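Local coordinates for protein putative mannose-1-phosphate guanylyl transferase (Thermus thermophilus, PDB 2CU2) that probably transfers a guanylyl group from GTP to mannose 1-phosphate, yielding GDP-mannose and pyrophosphate, at residues A5-G10 / A40-L45; Y148-L153 / G165-P170; A159-E164 / V246-F251. One frame throughout, in Å; residues are numbered along the deposited sequence.

Contact 1: A5-G10 / A40-L45; sequences ALVMAG and ATLERL
Leu45 sets its CD2 methyl against both Ala5 and Val7; one branch of the helix residue thus touches two strand residues whose CB atoms point toward the helix. This is part of a beta-alpha-beta crossover in the nucleotidyltransferase (GT-A) fold: strand 3-8 leads to helix 37-45, and the chain returns as the parallel neighbour, strand 54-59. The strand and helix segments run nearly antiparallel, at 166°, with their axes 10.8 Å apart, a spacing that only side chains bridge. The tight part lies at the end of the helix. There CG of Leu45 is anti to the backbone N (chi1 -176°), and CD2 reaches Ala5 CB at 3.7 Å. The valine and leucine side chains pass in opposite senses. One helical turn earlier the fit is looser: CG1 of Val7 is 4.4 Å from CG2 of Thr41. The OG1 of Thr41 turns instead to the carbonyl of Leu37 within the helix. Leu42, partly exposed, marks the side nearer solvent, where it also leans on Tyr69 and Ile73; its CD2 stays 4.5 Å from Val7 CG2. That same CG2 methyl, anti to the carbonyl carbon of Val7, lies 3.8 Å from Leu45 CD2.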
loop_
_atom_site.group_PDB
_atom_site.type_symbol
_atom_site.label_atom_id
_atom_site.label_comp_id
_atom_site.label_asym_id
_atom_site.label_seq_id
_atom_site.Cartn_x
_atom_site.Cartn_y
_atom_site.Cartn_z
ATOM N N ALA A 5 28.237 18.648 -23.735
ATOM C CA ALA A 5 27.846 18.030 -22.485
ATOM C C ALA A 5 27.299 16.640 -22.750
ATOM O O ALA A 5 26.461 16.454 -23.632
ATOM C CB ALA A 5 26.789 18.887 -21.787
ATOM N N LEU A 6 27.801 15.662 -22.002
ATOM C CA LEU A 6 27.330 14.293 -22.126
ATOM C C LEU A 6 26.485 14.001 -20.891
ATOM O O LEU A 6 26.987 14.028 -19.764
ATOM C CB LEU A 6 28.492 13.296 -22.178
ATOM C CG LEU A 6 28.022 11.834 -22.121
ATOM C CD1 LEU A 6 27.354 11.469 -23.447
ATOM C CD2 LEU A 6 29.188 10.898 -21.844
ATOM N N VAL A 7 25.205 13.734 -21.109
ATOM C CA VAL A 7 24.290 13.387 -20.029
ATOM C C VAL A 7 23.992 11.888 -20.018
ATOM O O VAL A 7 23.310 11.348 -20.880
ATOM C CB VAL A 7 22.998 14.178 -20.224
ATOM C CG1 VAL A 7 21.998 13.824 -19.125
ATOM C CG2 VAL A 7 23.290 15.667 -20.173
ATOM N N MET A 8 24.566 11.205 -19.014
ATOM C CA MET A 8 24.413 9.758 -18.952
ATOM C C MET A 8 23.123 9.347 -18.243
ATOM O O MET A 8 22.923 9.577 -17.058
ATOM C CB MET A 8 25.625 9.184 -18.217
ATOM C CG MET A 8 26.947 9.588 -18.873
ATOM S SD MET A 8 28.363 8.776 -18.118
ATOM C CE MET A 8 28.265 9.562 -16.503
ATOM N N ALA A 9 22.208 8.755 -19.034
ATOM C CA ALA A 9 20.973 8.241 -18.454
ATOM C C ALA A 9 21.015 6.715 -18.348
ATOM O O ALA A 9 21.157 5.997 -19.330
ATOM C CB ALA A 9 19.810 8.671 -19.350
ATOM N N GLY A 10 20.932 6.225 -17.097
ATOM C CA GLY A 10 20.987 4.782 -16.889
ATOM C C GLY A 10 20.511 4.387 -15.491
ATOM O O GLY A 10 19.980 5.182 -14.728
ATOM N N ALA A 40 14.835 17.555 -14.623
ATOM C CA ALA A 40 15.452 18.586 -13.794
ATOM C C ALA A 40 16.906 18.818 -14.207
ATOM O O ALA A 40 17.405 19.939 -14.143
ATOM C CB ALA A 40 15.380 18.182 -12.309
ATOM N N THR A 41 17.574 17.749 -14.633
ATOM C CA THR A 41 18.969 17.822 -15.056
ATOM C C THR A 41 19.133 18.668 -16.316
ATOM O O THR A 41 19.999 19.539 -16.386
ATOM C CB THR A 41 19.535 16.414 -15.358
ATOM O OG1 THR A 41 19.498 15.617 -14.170
ATOM C CG2 THR A 41 20.974 16.515 -15.864
ATOM N N LEU A 42 18.306 18.397 -17.319
ATOM C CA LEU A 42 18.381 19.136 -18.577
ATOM C C LEU A 42 18.068 20.622 -18.370
ATOM O O LEU A 42 18.716 21.492 -18.953
ATOM C CB LEU A 42 17.411 18.525 -19.603
ATOM C CG LEU A 42 17.631 17.039 -19.944
ATOM C CD1 LEU A 42 16.511 16.539 -20.841
ATOM C CD2 LEU A 42 18.979 16.855 -20.620
ATOM N N GLU A 43 17.081 20.906 -17.532
ATOM C CA GLU A 43 16.674 22.280 -17.253
ATOM C C GLU A 43 17.800 23.037 -16.559
ATOM O O GLU A 43 18.069 24.199 -16.848
ATOM C CB GLU A 43 15.427 22.257 -16.369
ATOM C CG GLU A 43 15.043 23.583 -15.776
ATOM C CD GLU A 43 13.809 23.474 -14.897
ATOM O OE1 GLU A 43 13.498 24.463 -14.196
ATOM O OE2 GLU A 43 13.150 22.404 -14.912
ATOM N N ARG A 44 18.455 22.343 -15.640
ATOM C CA ARG A 44 19.562 22.867 -14.858
ATOM C C ARG A 44 20.798 23.120 -15.734
ATOM O O ARG A 44 21.591 24.035 -15.472
ATOM C CB ARG A 44 19.874 21.837 -13.770
ATOM C CG ARG A 44 21.103 22.059 -12.930
ATOM C CD ARG A 44 21.220 20.894 -11.952
ATOM N NE ARG A 44 19.991 20.763 -11.177
ATOM C CZ ARG A 44 19.288 19.642 -11.044
ATOM N NH1 ARG A 44 19.684 18.517 -11.637
ATOM N NH2 ARG A 44 18.175 19.654 -10.319
ATOM N N LEU A 45 20.952 22.303 -16.772
ATOM C CA LEU A 45 22.101 22.403 -17.668
ATOM C C LEU A 45 21.953 23.416 -18.805
ATOM O O LEU A 45 22.936 24.020 -19.219
ATOM C CB LEU A 45 22.412 21.024 -18.266
ATOM C CG LEU A 45 23.644 20.866 -19.176
ATOM C CD1 LEU A 45 24.903 21.201 -18.399
ATOM C CD2 LEU A 45 23.740 19.435 -19.704
#

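Contact 2: Y148-L153 / G165-P170; sequences YGYIRL and GFVEKP
With chi1 of Val167 at -68°, CG1 is anti to the carbonyl carbon, which leaves CG2 in the crowded position between backbone N and carbonyl carbon, pressed against Tyr150, 3.3 Å from CB. The same rotation puts CG1 against the guanidinium of Arg152, whose chain is extended from CG to NE and crosses the valine at about a right angle. CG1 lies over one guanidinium face, offset toward the rim, 3.6 Å from NH2. Gly165 CA meets the edge of that group. A side chain on Gly165 would run into NH1, and the positive phi here would jam a CB against the preceding carbonyl.

These residues pair the two arms of an antiparallel beta hairpin, strands 150-157 and 160-167. Tyr150 and Val167 form a hydrogen-bonded pair, N to O at 3.0 Å in both directions. Two residues along, Arg152 N donates to Gly165 O at 2.7 Å, almost straight at 171°, though tilted 23° from the carbonyl plane. Ile151 and Phe166, a non-hydrogen-bonded pair, occupy the other face of the sheet. The two side chains run alongside in the same direction: CD1 of Ile151 is 3.5 Å from CE2 of Phe166, while CG2 lies more loosely over one ring face, toward the rim.

Past the strand end, Pro170 crosses the Tyr150 side chain, CD to CE1 at 3.8 Å. The phenol OH of Tyr150 is held by Glu145 O and Trp185 NE1. Lys169 CA makes a C-H...O contact of 3.1 Å with Tyr148 O, and Lys169 NZ forms a salt bridge with Glu147 OE1.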
loop_
_atom_site.group_PDB
_atom_site.type_symbol
_atom_site.label_atom_id
_atom_site.label_comp_id
_atom_site.label_asym_id
_atom_site.label_seq_id
_atom_site.Cartn_x
_atom_site.Cartn_y
_atom_site.Cartn_z
ATOM N N TYR A 148 28.772 5.457 -1.662
ATOM C CA TYR A 148 29.389 6.463 -2.516
ATOM C C TYR A 148 30.890 6.273 -2.617
ATOM O O TYR A 148 31.512 5.573 -1.810
ATOM C CB TYR A 148 29.150 7.870 -1.970
ATOM C CG TYR A 148 27.719 8.335 -1.946
ATOM C CD1 TYR A 148 26.715 7.616 -2.590
ATOM C CD2 TYR A 148 27.374 9.531 -1.312
ATOM C CE1 TYR A 148 25.396 8.075 -2.606
ATOM C CE2 TYR A 148 26.062 10.000 -1.323
ATOM C CZ TYR A 148 25.081 9.267 -1.972
ATOM O OH TYR A 148 23.790 9.727 -1.991
ATOM N N GLY A 149 31.461 6.903 -3.632
ATOM C CA GLY A 149 32.895 6.889 -3.798
ATOM C C GLY A 149 33.331 8.200 -3.166
ATOM O O GLY A 149 32.542 9.148 -3.102
ATOM N N TYR A 150 34.564 8.260 -2.684
ATOM C CA TYR A 150 35.090 9.470 -2.068
ATOM C C TYR A 150 36.343 9.916 -2.808
ATOM O O TYR A 150 36.924 9.144 -3.570
ATOM C CB TYR A 150 35.433 9.222 -0.593
ATOM C CG TYR A 150 34.228 9.004 0.303
ATOM C CD1 TYR A 150 33.395 7.897 0.133
ATOM C CD2 TYR A 150 33.925 9.907 1.327
ATOM C CE1 TYR A 150 32.293 7.693 0.956
ATOM C CE2 TYR A 150 32.826 9.711 2.159
ATOM C CZ TYR A 150 32.016 8.605 1.961
ATOM O OH TYR A 150 30.913 8.421 2.745
ATOM N N ILE A 151 36.750 11.162 -2.577
ATOM C CA ILE A 151 37.944 11.716 -3.204
ATOM C C ILE A 151 38.849 12.373 -2.161
ATOM O O ILE A 151 38.372 13.098 -1.291
ATOM C CB ILE A 151 37.594 12.790 -4.246
ATOM C CG1 ILE A 151 36.627 12.228 -5.294
ATOM C CG2 ILE A 151 38.870 13.283 -4.914
ATOM C CD1 ILE A 151 36.133 13.276 -6.287
ATOM N N ARG A 152 40.153 12.117 -2.258
ATOM C CA ARG A 152 41.127 12.709 -1.341
ATOM C C ARG A 152 41.483 14.075 -1.890
ATOM O O ARG A 152 41.797 14.200 -3.072
ATOM C CB ARG A 152 42.426 11.896 -1.280
ATOM C CG ARG A 152 42.301 10.444 -0.893
ATOM C CD ARG A 152 43.687 9.905 -0.526
ATOM N NE ARG A 152 43.708 8.458 -0.342
ATOM C CZ ARG A 152 43.748 7.579 -1.340
ATOM N NH1 ARG A 152 43.775 7.998 -2.601
ATOM N NH2 ARG A 152 43.756 6.279 -1.077
ATOM N N LEU A 153 41.459 15.093 -1.043
ATOM C CA LEU A 153 41.793 16.433 -1.498
ATOM C C LEU A 153 43.184 16.879 -1.071
ATOM O O LEU A 153 43.595 16.666 0.067
ATOM C CB LEU A 153 40.780 17.441 -0.972
ATOM C CG LEU A 153 39.316 17.298 -1.378
ATOM C CD1 LEU A 153 38.547 18.480 -0.798
ATOM C CD2 LEU A 153 39.182 17.257 -2.899
ATOM N N GLY A 165 43.411 11.395 -4.912
ATOM C CA GLY A 165 43.093 9.970 -4.816
ATOM C C GLY A 165 41.582 9.704 -4.799
ATOM O O GLY A 165 40.791 10.504 -4.316
ATOM N N PHE A 166 41.255 8.546 -5.412
ATOM C CA PHE A 166 39.875 8.093 -5.499
ATOM C C PHE A 166 39.696 6.755 -4.783
ATOM O O PHE A 166 40.402 5.783 -5.025
ATOM C CB PHE A 166 39.508 7.943 -6.979
ATOM C CG PHE A 166 39.200 9.285 -7.572
ATOM C CD1 PHE A 166 40.242 10.112 -7.971
ATOM C CD2 PHE A 166 37.885 9.661 -7.791
ATOM C CE1 PHE A 166 39.963 11.316 -8.601
ATOM C CE2 PHE A 166 37.613 10.870 -8.426
ATOM C CZ PHE A 166 38.648 11.700 -8.836
ATOM N N VAL A 167 38.741 6.745 -3.838
ATOM C CA VAL A 167 38.465 5.518 -3.105
ATOM C C VAL A 167 37.034 5.041 -3.357
ATOM O O VAL A 167 36.081 5.810 -3.354
ATOM C CB VAL A 167 38.671 5.788 -1.613
ATOM C CG1 VAL A 167 40.150 6.036 -1.323
ATOM C CG2 VAL A 167 37.870 7.006 -1.186
ATOM N N GLU A 168 36.910 3.731 -3.633
ATOM C CA GLU A 168 35.580 3.170 -3.834
ATOM C C GLU A 168 34.814 3.071 -2.512
ATOM O O GLU A 168 35.341 3.296 -1.429
ATOM C CB GLU A 168 35.728 1.793 -4.487
ATOM C CG GLU A 168 35.328 1.814 -5.964
ATOM C CD GLU A 168 36.123 0.780 -6.725
ATOM O OE1 GLU A 168 36.039 0.761 -7.944
ATOM O OE2 GLU A 168 36.819 -0.008 -6.087
ATOM N N LYS A 169 33.510 2.767 -2.634
ATOM C CA LYS A 169 32.656 2.729 -1.454
ATOM C C LYS A 169 33.288 1.916 -0.322
ATOM O O LYS A 169 33.684 0.768 -0.483
ATOM C CB LYS A 169 31.319 2.120 -1.868
ATOM C CG LYS A 169 31.353 1.588 -3.303
ATOM C CD LYS A 169 29.960 1.232 -3.820
ATOM C CE LYS A 169 29.774 -0.276 -4.010
ATOM N NZ LYS A 169 28.527 -0.702 -3.378
ATOM N N PRO A 170 33.418 2.574 0.846
ATOM C CA PRO A 170 34.040 1.978 2.012
ATOM C C PRO A 170 33.012 1.326 2.938
ATOM O O PRO A 170 31.818 1.275 2.664
ATOM C CB PRO A 170 34.711 3.126 2.756
ATOM C CG PRO A 170 33.702 4.265 2.590
ATOM C CD PRO A 170 33.048 3.943 1.159
#

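Contact 3: A159-E164 / V246-F251; sequences AWYRGE and VVLGRF
Tyr161 and Val246 meet first through their backbones, as an antiparallel hydrogen-bonded pair. Tyr161 N donates to Val246 O at 2.7 Å, nearly straight, and Val246 N returns a bond of 2.8 Å to Tyr161 O. The pair joins strand 160-167 to strand 244-249 in the central mixed sheet of the nucleotidyltransferase fold. The segments run at 130°, and beyond this pair a water takes over: it donates to Ala159 O at 2.8 Å and accepts from Leu248 N.

Apolar packing comes second. The side chains of Tyr161 and Leu248 cross at about a right angle, CE1 to CD1 at 3.5 Å. On the Tyr161 face of the sheet, Val246 presses CG2 on Gly163 CA at 3.7 Å. Trp160 CB meets Val247 CG2 at 4.0 Å on the side that faces helix 115-128.

A third kind is polar against aromatic: chi1 of -67° sets CG of Tyr161 beside its backbone N, and chi2 of 84° turns the ring so that Val246 O lies at its edge, in plane, 3.6 Å from CD1. The phenol OH bonds to Arg156 NH1. An alanine in place of Tyr161 would keep the backbone pair but would probably open a gap beside Leu248 CD1 and leave Arg156 NH1 without its phenol partner. Val246 O takes the backbone N-H as its bond, and the ring C-H edge may add a weak, favourable electrostatic contact.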
loop_
_atom_site.group_PDB
_atom_site.type_symbol
_atom_site.label_atom_id
_atom_site.label_comp_id
_atom_site.label_asym_id
_atom_site.label_seq_id
_atom_site.Cartn_x
_atom_site.Cartn_y
_atom_site.Cartn_z
ATOM N N ALA A 159 40.252 28.450 -7.089
ATOM C CA ALA A 159 38.872 27.972 -7.052
ATOM C C ALA A 159 38.702 26.458 -6.945
ATOM O O ALA A 159 37.578 25.972 -6.865
ATOM C CB ALA A 159 38.114 28.486 -8.276
ATOM N N TRP A 160 39.803 25.715 -6.935
ATOM C CA TRP A 160 39.700 24.263 -6.852
ATOM C C TRP A 160 40.807 23.643 -5.993
ATOM O O TRP A 160 41.694 24.306 -5.465
ATOM C CB TRP A 160 39.745 23.682 -8.270
ATOM C CG TRP A 160 41.032 24.011 -8.935
ATOM C CD1 TRP A 160 42.280 23.376 -8.730
ATOM C CD2 TRP A 160 41.245 25.013 -9.958
ATOM N NE1 TRP A 160 43.262 23.886 -9.519
ATOM C CE2 TRP A 160 42.617 24.960 -10.315
ATOM C CE3 TRP A 160 40.412 25.940 -10.579
ATOM C CZ2 TRP A 160 43.118 25.833 -11.267
ATOM C CZ3 TRP A 160 40.912 26.808 -11.534
ATOM C CH2 TRP A 160 42.276 26.759 -11.873
ATOM N N TYR A 161 40.691 22.316 -5.822
ATOM C CA TYR A 161 41.654 21.548 -5.056
ATOM C C TYR A 161 42.454 20.629 -5.971
ATOM O O TYR A 161 42.024 20.265 -7.057
ATOM C CB TYR A 161 40.890 20.719 -4.023
ATOM C CG TYR A 161 40.268 21.619 -3.013
ATOM C CD1 TYR A 161 39.034 22.205 -3.272
ATOM C CD2 TYR A 161 40.903 21.858 -1.794
ATOM C CE1 TYR A 161 38.432 23.013 -2.319
ATOM C CE2 TYR A 161 40.306 22.674 -0.844
ATOM C CZ TYR A 161 39.078 23.253 -1.104
ATOM O OH TYR A 161 38.470 24.056 -0.159
ATOM N N ARG A 162 43.656 20.231 -5.529
ATOM C CA ARG A 162 44.292 19.177 -6.303
ATOM C C ARG A 162 43.775 17.807 -5.874
ATOM O O ARG A 162 43.860 17.414 -4.719
ATOM C CB ARG A 162 45.802 19.267 -6.064
ATOM C CG ARG A 162 46.579 18.225 -6.863
ATOM C CD ARG A 162 46.851 18.677 -8.303
ATOM N NE ARG A 162 47.234 17.534 -9.140
ATOM C CZ ARG A 162 48.526 17.439 -9.509
ATOM N NH1 ARG A 162 49.397 18.356 -9.125
ATOM N NH2 ARG A 162 48.924 16.405 -10.255
ATOM N N GLY A 163 43.167 17.087 -6.837
ATOM C CA GLY A 163 42.738 15.727 -6.536
ATOM C C GLY A 163 43.928 14.868 -6.108
ATOM O O GLY A 163 45.001 14.898 -6.692
ATOM N N GLU A 164 43.727 14.107 -5.021
ATOM C CA GLU A 164 44.846 13.338 -4.492
ATOM C C GLU A 164 44.490 11.869 -4.256
ATOM O O GLU A 164 45.145 11.157 -3.505
ATOM C CB GLU A 164 45.299 13.986 -3.186
ATOM C CG GLU A 164 46.361 15.065 -3.414
ATOM C CD GLU A 164 47.183 15.245 -2.156
ATOM O OE1 GLU A 164 47.119 14.389 -1.285
ATOM O OE2 GLU A 164 47.884 16.252 -2.055
ATOM N N VAL A 246 39.810 19.130 -8.355
ATOM C CA VAL A 246 38.469 18.960 -7.806
ATOM C C VAL A 246 37.845 20.298 -7.402
ATOM O O VAL A 246 38.441 21.105 -6.701
ATOM C CB VAL A 246 38.568 18.039 -6.588
ATOM C CG1 VAL A 246 37.175 17.772 -6.021
ATOM C CG2 VAL A 246 39.209 16.723 -6.987
ATOM N N VAL A 247 36.606 20.475 -7.842
ATOM C CA VAL A 247 35.761 21.598 -7.453
ATOM C C VAL A 247 34.688 21.171 -6.449
ATOM O O VAL A 247 33.964 20.204 -6.637
ATOM C CB VAL A 247 35.106 22.164 -8.714
ATOM C CG1 VAL A 247 34.197 23.336 -8.345
ATOM C CG2 VAL A 247 36.174 22.650 -9.675
ATOM N N LEU A 248 34.629 21.914 -5.327
ATOM C CA LEU A 248 33.645 21.588 -4.304
ATOM C C LEU A 248 32.305 22.280 -4.561
ATOM O O LEU A 248 32.189 23.499 -4.591
ATOM C CB LEU A 248 34.200 22.035 -2.950
ATOM C CG LEU A 248 35.327 21.133 -2.442
ATOM C CD1 LEU A 248 35.668 21.400 -0.975
ATOM C CD2 LEU A 248 34.993 19.647 -2.541
ATOM N N GLY A 249 31.271 21.450 -4.792
ATOM C CA GLY A 249 29.925 21.993 -4.932
ATOM C C GLY A 249 29.257 22.137 -3.562
ATOM O O GLY A 249 29.371 21.287 -2.690
ATOM N N ARG A 250 28.576 23.283 -3.365
ATOM C CA ARG A 250 27.982 23.541 -2.057
ATOM C C ARG A 250 26.453 23.508 -2.102
ATOM O O ARG A 250 25.765 23.885 -1.161
ATOM C CB ARG A 250 28.455 24.912 -1.585
ATOM C CG ARG A 250 29.972 25.068 -1.665
ATOM C CD ARG A 250 30.496 26.056 -0.619
ATOM N NE ARG A 250 31.956 26.147 -0.684
ATOM C CZ ARG A 250 32.661 25.166 -0.092
ATOM N NH1 ARG A 250 32.036 24.165 0.504
ATOM N NH2 ARG A 250 33.997 25.201 -0.119
ATOM N N PHE A 251 25.909 23.030 -3.234
ATOM C CA PHE A 251 24.479 22.779 -3.294
ATOM C C PHE A 251 24.104 21.417 -2.708
ATOM O O PHE A 251 24.916 20.504 -2.631
ATOM C CB PHE A 251 24.059 22.846 -4.761
ATOM C CG PHE A 251 24.995 22.021 -5.594
ATOM C CD1 PHE A 251 24.848 20.639 -5.630
ATOM C CD2 PHE A 251 26.013 22.635 -6.303
ATOM C CE1 PHE A 251 25.728 19.873 -6.380
ATOM C CE2 PHE A 251 26.891 21.860 -7.055
ATOM C CZ PHE A 251 26.752 20.479 -7.097
HETATM O O HOH W 1 36.383 24.156 -5.054
#

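Contacts 2 and 3 share strand 160-167, which pairs with strand 150-157 in one and with strand 244-249 in the other; their centres lie 13 Å apart. They touch directly: Arg152 O and Glu164 N, at 2.7 Å, probably form a hydrogen bond, and Leu153 CD2 packs on Val246 CG1 at 3.7 Å. Contact 1 lies elsewhere on the same sheet, its centre about 23 Å from that of contact 2 and 21 Å from that of contact 3, touching neither. No ligand marks the active site, but as in related sugar nucleotidyltransferases the glycine-rich loop after strand 3-8 probably binds nucleotide and the Glu168-Lys169-Pro170 motif probably lies near the sugar phosphate.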